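PDB 3GIP: N-acyl-D-glutamate deacylase from Bordetella bronchiseptica, which hydrolyses N-acyl-D-glutamate to D-glutamate and a carboxylic acid, as a zinc-binding member of the amidohydrolase superfamily. Local coordinates for residues D64-D69 with V246-C251; G93-S98 with T216-N221; I281-G286 with F381-G386; K352-F355 with C359-V362. One frame throughout, in Å; residues are numbered along the deposited sequence.

Contact 1. Residues D64-D69 with V246-C251; sequences DVHGHD and VSHHKC. With ZN (zinc ion), chain F; FMT (formic acid), chain D.
H66 lays its imidazole against S247 and H248, so that the loops following two barrel strands meet beside the zinc. A chi1 of -159° sets CG opposite the backbone N and turns the ring to S247. Its CE1 packs on S247 CB at 3.4 Å, while NE2 lies 3.5 Å from H248 CD2. The two histidine rings lie obliquely to each other, their planes at 53°. Of the two it is H248 that holds the zinc, through NE2 at 2.1 Å; C95 and H218 are the other protein ligands. H66 and H68 form the His-X-His sequence found after the first barrel strand in this superfamily.

One shell out, a water ties the loops together, 2.8 Å from H66 ND1 and 2.7 Å from S247 OG, with S247 OG and the water both in the plane of the H66 ring. The H248 ring is sandwiched, S247 CB over one face and a formate oxygen over the other. That oxygen, O2, accepts from K250 NZ at 2.7 Å, and the same ammonium also donates to H248 O and pairs with E222. On the other loop, D64 OD1 receives H66 N at 3.2 Å in an Asx turn, while D64 OD2 bridges to K82.

Strand 277-281 supports both loops: its D280 touches H66 and accepts from H248 N. The loops continue strands 57-64 and 243-246, and helix 406-412 packs on V65.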
loop_
_atom_site.group_PDB
_atom_site.type_symbol
_atom_site.label_atom_id
_atom_site.label_comp_id
_atom_site.label_asym_id
_atom_site.label_seq_id
_atom_site.Cartn_x
_atom_site.Cartn_y
_atom_site.Cartn_z
ATOM N N ASP A 64 5.891 -1.655 -0.240
ATOM C CA ASP A 64 4.576 -1.204 -0.680
ATOM C C ASP A 64 3.795 -0.787 0.553
ATOM O O ASP A 64 3.242 -1.627 1.264
ATOM C CB ASP A 64 3.855 -2.345 -1.400
ATOM C CG ASP A 64 2.544 -1.911 -2.018
ATOM O OD1 ASP A 64 2.169 -0.726 -1.876
ATOM O OD2 ASP A 64 1.885 -2.764 -2.649
ATOM N N VAL A 65 3.746 0.517 0.798
ATOM C CA VAL A 65 3.067 1.040 1.969
ATOM C C VAL A 65 1.547 1.050 1.888
ATOM O O VAL A 65 0.884 1.335 2.882
ATOM C CB VAL A 65 3.567 2.468 2.306
ATOM C CG1 VAL A 65 5.086 2.451 2.464
ATOM C CG2 VAL A 65 3.147 3.454 1.214
ATOM N N HIS A 66 0.985 0.742 0.721
ATOM C CA HIS A 66 -0.468 0.731 0.610
ATOM C C HIS A 66 -1.021 -0.529 -0.028
ATOM O O HIS A 66 -1.453 -0.527 -1.188
ATOM C CB HIS A 66 -0.987 1.941 -0.167
ATOM C CG HIS A 66 -2.429 2.235 0.106
ATOM N ND1 HIS A 66 -2.835 3.160 1.043
ATOM C CD2 HIS A 66 -3.560 1.659 -0.367
ATOM C CE1 HIS A 66 -4.153 3.139 1.140
ATOM N NE2 HIS A 66 -4.617 2.236 0.295
ATOM N N GLY A 67 -1.018 -1.609 0.739
ATOM C CA GLY A 67 -1.539 -2.855 0.224
ATOM C C GLY A 67 -2.874 -3.206 0.850
ATOM O O GLY A 67 -3.235 -2.685 1.906
ATOM N N HIS A 68 -3.620 -4.065 0.164
ATOM C CA HIS A 68 -4.911 -4.555 0.646
ATOM C C HIS A 68 -4.837 -6.074 0.561
ATOM O O HIS A 68 -5.855 -6.752 0.428
ATOM C CB HIS A 68 -6.059 -4.063 -0.239
ATOM C CG HIS A 68 -6.451 -2.641 0.010
ATOM N ND1 HIS A 68 -6.906 -2.194 1.232
ATOM C CD2 HIS A 68 -6.470 -1.567 -0.815
ATOM C CE1 HIS A 68 -7.190 -0.906 1.149
ATOM N NE2 HIS A 68 -6.934 -0.502 -0.083
ATOM N N ASP A 69 -3.619 -6.597 0.643
ATOM C CA ASP A 69 -3.372 -8.032 0.528
ATOM C C ASP A 69 -3.551 -8.803 1.836
ATOM O O ASP A 69 -3.099 -9.940 1.955
ATOM C CB ASP A 69 -1.952 -8.240 0.002
ATOM C CG ASP A 69 -1.590 -7.244 -1.083
ATOM O OD1 ASP A 69 -1.869 -7.518 -2.271
ATOM O OD2 ASP A 69 -1.044 -6.173 -0.738
ATOM N N VAL A 246 -1.153 10.328 4.632
ATOM C CA VAL A 246 -2.308 10.575 3.779
ATOM C C VAL A 246 -2.207 9.571 2.634
ATOM O O VAL A 246 -1.342 9.688 1.767
ATOM C CB VAL A 246 -2.302 12.007 3.197
ATOM C CG1 VAL A 246 -3.533 12.206 2.317
ATOM C CG2 VAL A 246 -2.282 13.031 4.329
ATOM N N SER A 247 -3.086 8.574 2.653
ATOM C CA SER A 247 -3.095 7.522 1.645
ATOM C C SER A 247 -3.482 7.981 0.246
ATOM O O SER A 247 -4.310 8.877 0.080
ATOM C CB SER A 247 -4.049 6.405 2.073
ATOM O OG SER A 247 -3.629 5.822 3.296
ATOM N N HIS A 248 -2.878 7.331 -0.747
ATOM C CA HIS A 248 -3.135 7.598 -2.160
ATOM C C HIS A 248 -3.668 9.003 -2.407
ATOM O O HIS A 248 -4.785 9.190 -2.889
ATOM C CB HIS A 248 -4.100 6.539 -2.736
ATOM C CG HIS A 248 -5.291 6.234 -1.869
ATOM N ND1 HIS A 248 -6.146 7.205 -1.398
ATOM C CD2 HIS A 248 -5.809 5.050 -1.460
ATOM C CE1 HIS A 248 -7.141 6.638 -0.741
ATOM N NE2 HIS A 248 -6.962 5.329 -0.765
ATOM N N HIS A 249 -2.848 9.997 -2.082
ATOM C CA HIS A 249 -3.255 11.382 -2.237
ATOM C C HIS A 249 -3.516 11.724 -3.694
ATOM O O HIS A 249 -2.709 11.422 -4.581
ATOM C CB HIS A 249 -2.206 12.316 -1.639
ATOM C CG HIS A 249 -2.692 13.719 -1.467
ATOM N ND1 HIS A 249 -3.990 14.014 -1.101
ATOM C CD2 HIS A 249 -2.060 14.908 -1.607
ATOM C CE1 HIS A 249 -4.135 15.325 -1.028
ATOM N NE2 HIS A 249 -2.980 15.889 -1.330
ATOM N N LYS A 250 -4.653 12.372 -3.924
ATOM C CA LYS A 250 -5.080 12.711 -5.273
ATOM C C LYS A 250 -6.181 13.759 -5.237
ATOM O O LYS A 250 -6.753 14.041 -4.182
ATOM C CB LYS A 250 -5.656 11.463 -5.940
ATOM C CG LYS A 250 -6.989 11.034 -5.308
ATOM C CD LYS A 250 -7.578 9.795 -5.959
ATOM C CE LYS A 250 -6.933 8.531 -5.442
ATOM N NZ LYS A 250 -7.293 8.256 -4.009
ATOM N N CYS A 251 -6.475 14.308 -6.412
ATOM C CA CYS A 251 -7.538 15.290 -6.594
ATOM C C CYS A 251 -8.385 14.778 -7.758
ATOM O O CYS A 251 -7.942 14.768 -8.909
ATOM C CB CYS A 251 -6.954 16.665 -6.917
ATOM S SG CYS A 251 -6.003 17.369 -5.553
HETATM ZN ZN ZN F . -8.326 3.945 0.049
HETATM C C FMT D . -8.193 4.681 -4.742
HETATM O O1 FMT D . -8.215 3.812 -5.578
HETATM O O2 FMT D . -7.268 5.643 -4.809
HETATM O O HOH W 1 -1.239 4.721 2.769
#

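Contact 2. Residues G93-S98 with T216-N221; sequences GNCGVS and TSHIRN. With ZN (zinc ion), chain F.
C95 turns its sulfur anti to its own carbonyl carbon (chi1 -51°), and H218, with chi1 at 170°, swings its ring to the far side from its backbone N; between them these torsions bring sulfur and imidazole to one zinc ion. The setting is the metal centre of an amidohydrolase TIM barrel, with C95 in the loop after strand 87-92 and H218 as the last residue of strand 214-218. C95 SG binds the metal at 2.2 Å and H218 ND1 at 2.0 Å, while H248 is the third protein ligand. Sulfur and ring are therefore neighbours through the metal: SG comes to 3.7 Å from ND1, at the edge of the imidazole and in its plane, as expected when both point to a common ion.

A type I' turn from N94 to V97 presents the cysteine, closed by V97 N donating to N94 O at 3.2 Å. C95 and G96 at its corners both have positive phi, 58° in the case of C95. S185 OG braces the turn from outside, bonding to G93 O and G96 N.

Further from the metal, N94 and T216 cross at about a right angle without bonding directly. The amide nitrogen of N94 is held by G67 O, which helps fix the rotation of the side chain. Its OD1 is 3.8 Å from T216 OG1, and a water fills the role of go-between. This water donates to N94 OD1 at 2.8 Å, accepts from C95 N at 3.0 Å and lies 2.9 Å from T216 OG1.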
loop_
_atom_site.group_PDB
_atom_site.type_symbol
_atom_site.label_atom_id
_atom_site.label_comp_id
_atom_site.label_asym_id
_atom_site.label_seq_id
_atom_site.Cartn_x
_atom_site.Cartn_y
_atom_site.Cartn_z
ATOM N N GLY A 93 -3.914 -3.653 5.639
ATOM C CA GLY A 93 -4.878 -3.098 6.577
ATOM C C GLY A 93 -5.167 -1.626 6.370
ATOM O O GLY A 93 -5.418 -0.890 7.325
ATOM N N ASN A 94 -5.159 -1.202 5.112
ATOM C CA ASN A 94 -5.389 0.197 4.776
ATOM C C ASN A 94 -6.840 0.593 4.541
ATOM O O ASN A 94 -7.722 -0.254 4.382
ATOM C CB ASN A 94 -4.570 0.550 3.535
ATOM C CG ASN A 94 -3.103 0.711 3.842
ATOM O OD1 ASN A 94 -2.693 1.719 4.410
ATOM N ND2 ASN A 94 -2.304 -0.286 3.482
ATOM N N CYS A 95 -7.064 1.905 4.531
ATOM C CA CYS A 95 -8.367 2.503 4.276
ATOM C C CYS A 95 -9.475 2.070 5.218
ATOM O O CYS A 95 -10.643 2.033 4.834
ATOM C CB CYS A 95 -8.782 2.224 2.834
ATOM S SG CYS A 95 -7.468 2.666 1.652
ATOM N N GLY A 96 -9.100 1.748 6.449
ATOM C CA GLY A 96 -10.088 1.346 7.437
ATOM C C GLY A 96 -10.454 -0.122 7.484
ATOM O O GLY A 96 -11.156 -0.541 8.402
ATOM N N VAL A 97 -9.988 -0.913 6.521
ATOM C CA VAL A 97 -10.318 -2.336 6.501
ATOM C C VAL A 97 -9.091 -3.223 6.640
ATOM O O VAL A 97 -8.099 -3.063 5.924
ATOM C CB VAL A 97 -11.096 -2.713 5.221
ATOM C CG1 VAL A 97 -12.475 -2.074 5.259
ATOM C CG2 VAL A 97 -10.328 -2.262 3.980
ATOM N N SER A 98 -9.172 -4.176 7.564
ATOM C CA SER A 98 -8.055 -5.070 7.839
ATOM C C SER A 98 -8.484 -6.514 8.086
ATOM O O SER A 98 -9.673 -6.810 8.188
ATOM C CB SER A 98 -7.300 -4.558 9.066
ATOM O OG SER A 98 -8.185 -4.421 10.174
ATOM N N THR A 216 -2.951 6.131 9.376
ATOM C CA THR A 216 -2.885 6.292 7.924
ATOM C C THR A 216 -4.334 6.549 7.540
ATOM O O THR A 216 -5.252 5.999 8.158
ATOM C CB THR A 216 -2.347 5.032 7.215
ATOM O OG1 THR A 216 -3.271 3.950 7.370
ATOM C CG2 THR A 216 -0.996 4.637 7.796
ATOM N N SER A 217 -4.565 7.376 6.527
ATOM C CA SER A 217 -5.939 7.690 6.191
ATOM C C SER A 217 -6.353 7.854 4.744
ATOM O O SER A 217 -5.689 8.534 3.958
ATOM C CB SER A 217 -6.357 8.962 6.946
ATOM O OG SER A 217 -7.693 9.342 6.638
ATOM N N HIS A 218 -7.455 7.194 4.406
ATOM C CA HIS A 218 -8.073 7.357 3.106
ATOM C C HIS A 218 -9.038 8.432 3.598
ATOM O O HIS A 218 -10.011 8.137 4.303
ATOM C CB HIS A 218 -8.818 6.088 2.679
ATOM C CG HIS A 218 -9.664 6.271 1.457
ATOM N ND1 HIS A 218 -9.716 5.343 0.435
ATOM C CD2 HIS A 218 -10.514 7.266 1.104
ATOM C CE1 HIS A 218 -10.561 5.762 -0.491
ATOM N NE2 HIS A 218 -11.058 6.925 -0.110
ATOM N N ILE A 219 -8.737 9.683 3.271
ATOM C CA ILE A 219 -9.528 10.809 3.750
ATOM C C ILE A 219 -11.006 10.855 3.357
ATOM O O ILE A 219 -11.458 10.132 2.468
ATOM C CB ILE A 219 -8.805 12.139 3.420
ATOM C CG1 ILE A 219 -8.709 12.350 1.909
ATOM C CG2 ILE A 219 -7.391 12.094 4.012
ATOM C CD1 ILE A 219 -7.943 13.607 1.536
ATOM N N ARG A 220 -11.752 11.717 4.043
ATOM C CA ARG A 220 -13.197 11.826 3.856
ATOM C C ARG A 220 -13.684 12.027 2.427
ATOM O O ARG A 220 -14.662 11.407 2.008
ATOM C CB ARG A 220 -13.751 12.928 4.764
ATOM C CG ARG A 220 -15.269 12.919 4.889
ATOM C CD ARG A 220 -15.722 13.862 5.998
ATOM N NE ARG A 220 -15.220 13.444 7.306
ATOM C CZ ARG A 220 -15.799 12.521 8.071
ATOM N NH1 ARG A 220 -16.910 11.919 7.664
ATOM N NH2 ARG A 220 -15.261 12.195 9.241
ATOM N N ASN A 221 -13.012 12.895 1.681
ATOM C CA ASN A 221 -13.399 13.137 0.302
ATOM C C ASN A 221 -12.166 13.540 -0.482
ATOM O O ASN A 221 -11.332 14.296 0.011
ATOM C CB ASN A 221 -14.461 14.234 0.229
ATOM C CG ASN A 221 -14.939 14.479 -1.185
ATOM O OD1 ASN A 221 -14.381 15.304 -1.908
ATOM N ND2 ASN A 221 -15.968 13.745 -1.597
HETATM ZN ZN ZN F . -8.326 3.945 0.049
HETATM O O HOH W 2 -4.649 3.659 4.861
#

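Contact 3. Residues I281-G286 with F381-G386; sequences IYPYPG and FTRVLG. With FMT (formic acid), chain D.
R383 reaches from its helix to P283 and Y284, and the close packing is concentrated along its aliphatic stem. With CG anti to the backbone N (chi1 -172°) and the chain extended as far as NE, the side chain lays CD over one face of the Y284 ring, 3.4 Å from CE1. This is a CH-pi contact, displaced toward the rim, and the guanidinium runs almost parallel to the ring, their planes 9° apart. R383 NE donates to P283 O at 3.0 Å. The oxygen lies in the guanidinium plane, but the N-H points past it, the angle at hydrogen being 135°. P283 CG touches R383 CB at 3.8 Å and, from a direction roughly at right angles, V384 CG2 at 3.7 Å. An inverse gamma turn centred on P283 presents both this ring and its carbonyl.

Looser ground lies at the outer end of the contact, where R383 and P285 are partly exposed. There R383 NH1 leaves the loop for a salt bridge with D438. Y282 faces a different way, donating through OH to formate O2 at 2.6 Å, in the plane of its ring.

The loop follows the seventh strand of the TIM barrel, 277-281, and leads to strand 287-290 while resting on helix 376-391. Helix 397-404 covers F381, V384 and L385, and helix 348-356 touches I281 and V384.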
loop_
_atom_site.group_PDB
_atom_site.type_symbol
_atom_site.label_atom_id
_atom_site.label_comp_id
_atom_site.label_asym_id
_atom_site.label_seq_id
_atom_site.Cartn_x
_atom_site.Cartn_y
_atom_site.Cartn_z
ATOM N N ILE A 281 1.368 7.632 -3.226
ATOM C CA ILE A 281 0.579 7.626 -4.451
ATOM C C ILE A 281 0.908 6.392 -5.276
ATOM O O ILE A 281 1.893 5.696 -5.015
ATOM C CB ILE A 281 0.891 8.859 -5.368
ATOM C CG1 ILE A 281 2.370 8.867 -5.784
ATOM C CG2 ILE A 281 0.533 10.148 -4.670
ATOM C CD1 ILE A 281 2.690 8.089 -7.067
ATOM N N TYR A 282 0.049 6.115 -6.252
ATOM C CA TYR A 282 0.301 5.062 -7.223
ATOM C C TYR A 282 0.391 5.920 -8.489
ATOM O O TYR A 282 -0.299 6.934 -8.608
ATOM C CB TYR A 282 -0.827 4.014 -7.283
ATOM C CG TYR A 282 -2.236 4.542 -7.233
ATOM C CD1 TYR A 282 -2.835 5.107 -8.360
ATOM C CD2 TYR A 282 -2.982 4.462 -6.059
ATOM C CE1 TYR A 282 -4.142 5.578 -8.317
ATOM C CE2 TYR A 282 -4.286 4.930 -6.003
ATOM C CZ TYR A 282 -4.862 5.487 -7.135
ATOM O OH TYR A 282 -6.152 5.953 -7.081
ATOM N N PRO A 283 1.267 5.547 -9.430
ATOM C CA PRO A 283 1.466 6.300 -10.675
ATOM C C PRO A 283 0.435 6.158 -11.788
ATOM O O PRO A 283 0.783 5.781 -12.904
ATOM C CB PRO A 283 2.851 5.841 -11.109
ATOM C CG PRO A 283 2.804 4.380 -10.755
ATOM C CD PRO A 283 2.174 4.387 -9.368
ATOM N N TYR A 284 -0.823 6.481 -11.486
ATOM C CA TYR A 284 -1.912 6.392 -12.460
ATOM C C TYR A 284 -2.942 7.486 -12.197
ATOM O O TYR A 284 -3.169 7.871 -11.047
ATOM C CB TYR A 284 -2.618 5.037 -12.370
ATOM C CG TYR A 284 -1.718 3.835 -12.521
ATOM C CD1 TYR A 284 -1.598 3.166 -13.742
ATOM C CD2 TYR A 284 -1.006 3.342 -11.431
ATOM C CE1 TYR A 284 -0.794 2.029 -13.863
ATOM C CE2 TYR A 284 -0.199 2.218 -11.542
ATOM C CZ TYR A 284 -0.098 1.562 -12.755
ATOM O OH TYR A 284 0.679 0.431 -12.848
ATOM N N PRO A 285 -3.592 7.989 -13.260
ATOM C CA PRO A 285 -4.603 9.042 -13.130
ATOM C C PRO A 285 -6.030 8.519 -12.979
ATOM O O PRO A 285 -6.989 9.230 -13.265
ATOM C CB PRO A 285 -4.419 9.837 -14.411
ATOM C CG PRO A 285 -4.187 8.745 -15.400
ATOM C CD PRO A 285 -3.210 7.815 -14.676
ATOM N N GLY A 286 -6.158 7.269 -12.549
ATOM C CA GLY A 286 -7.468 6.682 -12.339
ATOM C C GLY A 286 -7.451 5.928 -11.024
ATOM O O GLY A 286 -6.447 5.307 -10.686
ATOM N N PHE A 381 5.305 0.001 -8.862
ATOM C CA PHE A 381 6.704 0.342 -8.622
ATOM C C PHE A 381 7.572 0.453 -9.866
ATOM O O PHE A 381 8.400 1.361 -9.977
ATOM C CB PHE A 381 7.302 -0.636 -7.604
ATOM C CG PHE A 381 6.866 -0.355 -6.194
ATOM C CD1 PHE A 381 7.697 0.337 -5.320
ATOM C CD2 PHE A 381 5.588 -0.705 -5.768
ATOM C CE1 PHE A 381 7.261 0.683 -4.041
ATOM C CE2 PHE A 381 5.138 -0.365 -4.496
ATOM C CZ PHE A 381 5.977 0.331 -3.629
ATOM N N THR A 382 7.370 -0.447 -10.814
ATOM C CA THR A 382 8.151 -0.411 -12.038
ATOM C C THR A 382 7.682 0.723 -12.953
ATOM O O THR A 382 8.451 1.214 -13.783
ATOM C CB THR A 382 8.067 -1.763 -12.747
ATOM O OG1 THR A 382 6.700 -2.185 -12.790
ATOM C CG2 THR A 382 8.891 -2.804 -11.984
ATOM N N ARG A 383 6.431 1.153 -12.802
ATOM C CA ARG A 383 5.938 2.262 -13.611
ATOM C C ARG A 383 6.601 3.535 -13.085
ATOM O O ARG A 383 6.908 4.449 -13.850
ATOM C CB ARG A 383 4.413 2.378 -13.520
ATOM C CG ARG A 383 3.804 3.399 -14.486
ATOM C CD ARG A 383 2.283 3.325 -14.454
ATOM N NE ARG A 383 1.617 4.266 -15.357
ATOM C CZ ARG A 383 1.536 4.126 -16.678
ATOM N NH1 ARG A 383 2.084 3.079 -17.280
ATOM N NH2 ARG A 383 0.884 5.030 -17.401
ATOM N N VAL A 384 6.828 3.605 -11.776
ATOM C CA VAL A 384 7.496 4.780 -11.234
ATOM C C VAL A 384 8.930 4.812 -11.764
ATOM O O VAL A 384 9.392 5.842 -12.248
ATOM C CB VAL A 384 7.521 4.772 -9.688
ATOM C CG1 VAL A 384 8.453 5.866 -9.174
ATOM C CG2 VAL A 384 6.105 5.001 -9.150
ATOM N N LEU A 385 9.627 3.681 -11.698
ATOM C CA LEU A 385 11.010 3.634 -12.168
ATOM C C LEU A 385 11.159 3.878 -13.663
ATOM O O LEU A 385 12.106 4.532 -14.096
ATOM C CB LEU A 385 11.646 2.292 -11.809
ATOM C CG LEU A 385 11.679 2.000 -10.308
ATOM C CD1 LEU A 385 12.304 0.637 -10.080
ATOM C CD2 LEU A 385 12.463 3.084 -9.582
ATOM N N GLY A 386 10.224 3.358 -14.449
ATOM C CA GLY A 386 10.309 3.531 -15.888
ATOM C C GLY A 386 9.677 4.789 -16.453
ATOM O O GLY A 386 10.296 5.485 -17.255
HETATM C C FMT D . -8.193 4.681 -4.742
HETATM O O1 FMT D . -8.215 3.812 -5.578
HETATM O O2 FMT D . -7.268 5.643 -4.809
#

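Contact 4. Residues K352-F355 with C359-V362; sequences KRIF and CCMV
C360 packs its side chain on I354 and F355, at the place where helix 348-356 gives way, after a short turn, to strand 360-362. Beginning at the root, C360 CB touches two backbone carbonyl oxygens of the helix, 3.5 Å from I354 O and 3.5 Å from F355 O. The next atom, SG, is anti to the backbone N (chi1 -164°), a torsion that carries it along the helix surface. There it lies 3.6 Å from I354 O and 3.7 Å from F355 CA. Beyond the backbone the sulfur has an apolar neighbour in each of the two helical side chains: I354 CG2 at 4.3 Å and F355 CD1 at 4.3 Å. Its small size is consistent with the close approach of helix and strand, the CA atoms of F355 and C360 being 5.5 Å apart.

A second point of packing lies further along the strand. In F355 a chi1 of 176° points the ring away from the backbone N, which brings CE1 to V362 CG2 at 3.8 Å; the methyl meets the ring obliquely. Polar ties between the two elements are indirect, for R403 NH1 donates to both F355 O and C360 O, bridging the helix end and the start of the strand.

This is the packing of a helix on the last parallel strand of the TIM barrel. Strand 360-362 pairs with strand 277-281, on whose L279 and I281 both I354 and C360 also rest; helix 376-391 adds Y388 and V384 against F355, and helix 406-412 covers M361 on the other side.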
loop_
_atom_site.group_PDB
_atom_site.type_symbol
_atom_site.label_atom_id
_atom_site.label_comp_id
_atom_site.label_asym_id
_atom_site.label_seq_id
_atom_site.Cartn_x
_atom_site.Cartn_y
_atom_site.Cartn_z
ATOM N N LYS A 352 2.072 13.317 -10.736
ATOM C CA LYS A 352 3.518 13.445 -10.774
ATOM C C LYS A 352 4.035 14.496 -9.793
ATOM O O LYS A 352 5.053 14.279 -9.130
ATOM C CB LYS A 352 3.971 13.777 -12.203
ATOM C CG LYS A 352 3.812 12.614 -13.176
ATOM C CD LYS A 352 4.201 13.019 -14.595
ATOM C CE LYS A 352 4.279 11.812 -15.511
ATOM N NZ LYS A 352 4.563 12.211 -16.920
ATOM N N ARG A 353 3.344 15.632 -9.691
ATOM C CA ARG A 353 3.774 16.680 -8.766
ATOM C C ARG A 353 3.663 16.213 -7.319
ATOM O O ARG A 353 4.509 16.536 -6.483
ATOM C CB ARG A 353 2.935 17.951 -8.938
ATOM C CG ARG A 353 3.149 18.687 -10.246
ATOM C CD ARG A 353 2.660 20.130 -10.129
ATOM N NE ARG A 353 1.227 20.229 -9.852
ATOM C CZ ARG A 353 0.272 20.109 -10.772
ATOM N NH1 ARG A 353 0.594 19.887 -12.038
ATOM N NH2 ARG A 353 -1.007 20.211 -10.429
ATOM N N ILE A 354 2.606 15.465 -7.024
ATOM C CA ILE A 354 2.402 14.957 -5.674
ATOM C C ILE A 354 3.526 13.983 -5.337
ATOM O O ILE A 354 4.075 14.021 -4.235
ATOM C CB ILE A 354 1.035 14.251 -5.550
ATOM C CG1 ILE A 354 -0.080 15.284 -5.725
ATOM C CG2 ILE A 354 0.915 13.564 -4.186
ATOM C CD1 ILE A 354 -1.471 14.687 -5.803
ATOM N N PHE A 355 3.881 13.126 -6.290
ATOM C CA PHE A 355 4.953 12.168 -6.064
ATOM C C PHE A 355 6.267 12.882 -5.756
ATOM O O PHE A 355 7.085 12.385 -4.986
ATOM C CB PHE A 355 5.146 11.258 -7.280
ATOM C CG PHE A 355 6.309 10.315 -7.143
ATOM C CD1 PHE A 355 6.377 9.435 -6.064
ATOM C CD2 PHE A 355 7.356 10.334 -8.058
ATOM C CE1 PHE A 355 7.475 8.591 -5.899
ATOM C CE2 PHE A 355 8.457 9.492 -7.901
ATOM C CZ PHE A 355 8.515 8.622 -6.819
ATOM N N CYS A 359 7.966 13.911 1.081
ATOM C CA CYS A 359 7.488 12.846 1.958
ATOM C C CYS A 359 6.566 11.857 1.266
ATOM O O CYS A 359 5.840 11.115 1.930
ATOM C CB CYS A 359 6.770 13.444 3.166
ATOM S SG CYS A 359 7.826 14.519 4.166
ATOM N N CYS A 360 6.599 11.827 -0.063
ATOM C CA CYS A 360 5.727 10.917 -0.791
ATOM C C CYS A 360 6.361 9.564 -1.085
ATOM O O CYS A 360 7.403 9.468 -1.731
ATOM C CB CYS A 360 5.255 11.547 -2.108
ATOM S SG CYS A 360 3.842 10.673 -2.830
ATOM N N MET A 361 5.709 8.516 -0.600
ATOM C CA MET A 361 6.160 7.148 -0.813
ATOM C C MET A 361 5.302 6.558 -1.932
ATOM O O MET A 361 4.420 7.236 -2.469
ATOM C CB MET A 361 5.959 6.340 0.470
ATOM C CG MET A 361 6.595 6.977 1.693
ATOM S SD MET A 361 6.100 6.190 3.244
ATOM C CE MET A 361 4.478 6.884 3.463
ATOM N N VAL A 362 5.556 5.301 -2.282
ATOM C CA VAL A 362 4.780 4.634 -3.321
ATOM C C VAL A 362 3.907 3.550 -2.691
ATOM O O VAL A 362 4.395 2.709 -1.926
ATOM C CB VAL A 362 5.698 3.986 -4.386
ATOM C CG1 VAL A 362 4.857 3.318 -5.475
ATOM C CG2 VAL A 362 6.610 5.043 -4.989
#

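Contacts 1 and 2 together supply the three protein ligands of the zinc: H248 from contact 1, C95 and H218 from contact 2. Their centres are 8 Å apart; H66 NE2 approaches C95 SG to 3.2 Å, and a probable hydrogen bond joins S247 N to S217 O (2.9 Å). Contact 3 reaches the same pocket by another route: the formate touches K250 of contact 1 and Y282 of contact 3, whose contact centres lie 12 Å apart. Contact 4 is structural and adjoins contact 3, where I281 N probably donates to M361 O (3.2 Å). Contact 4 stays clear of contact 2, the nearest atoms being about 7 Å apart.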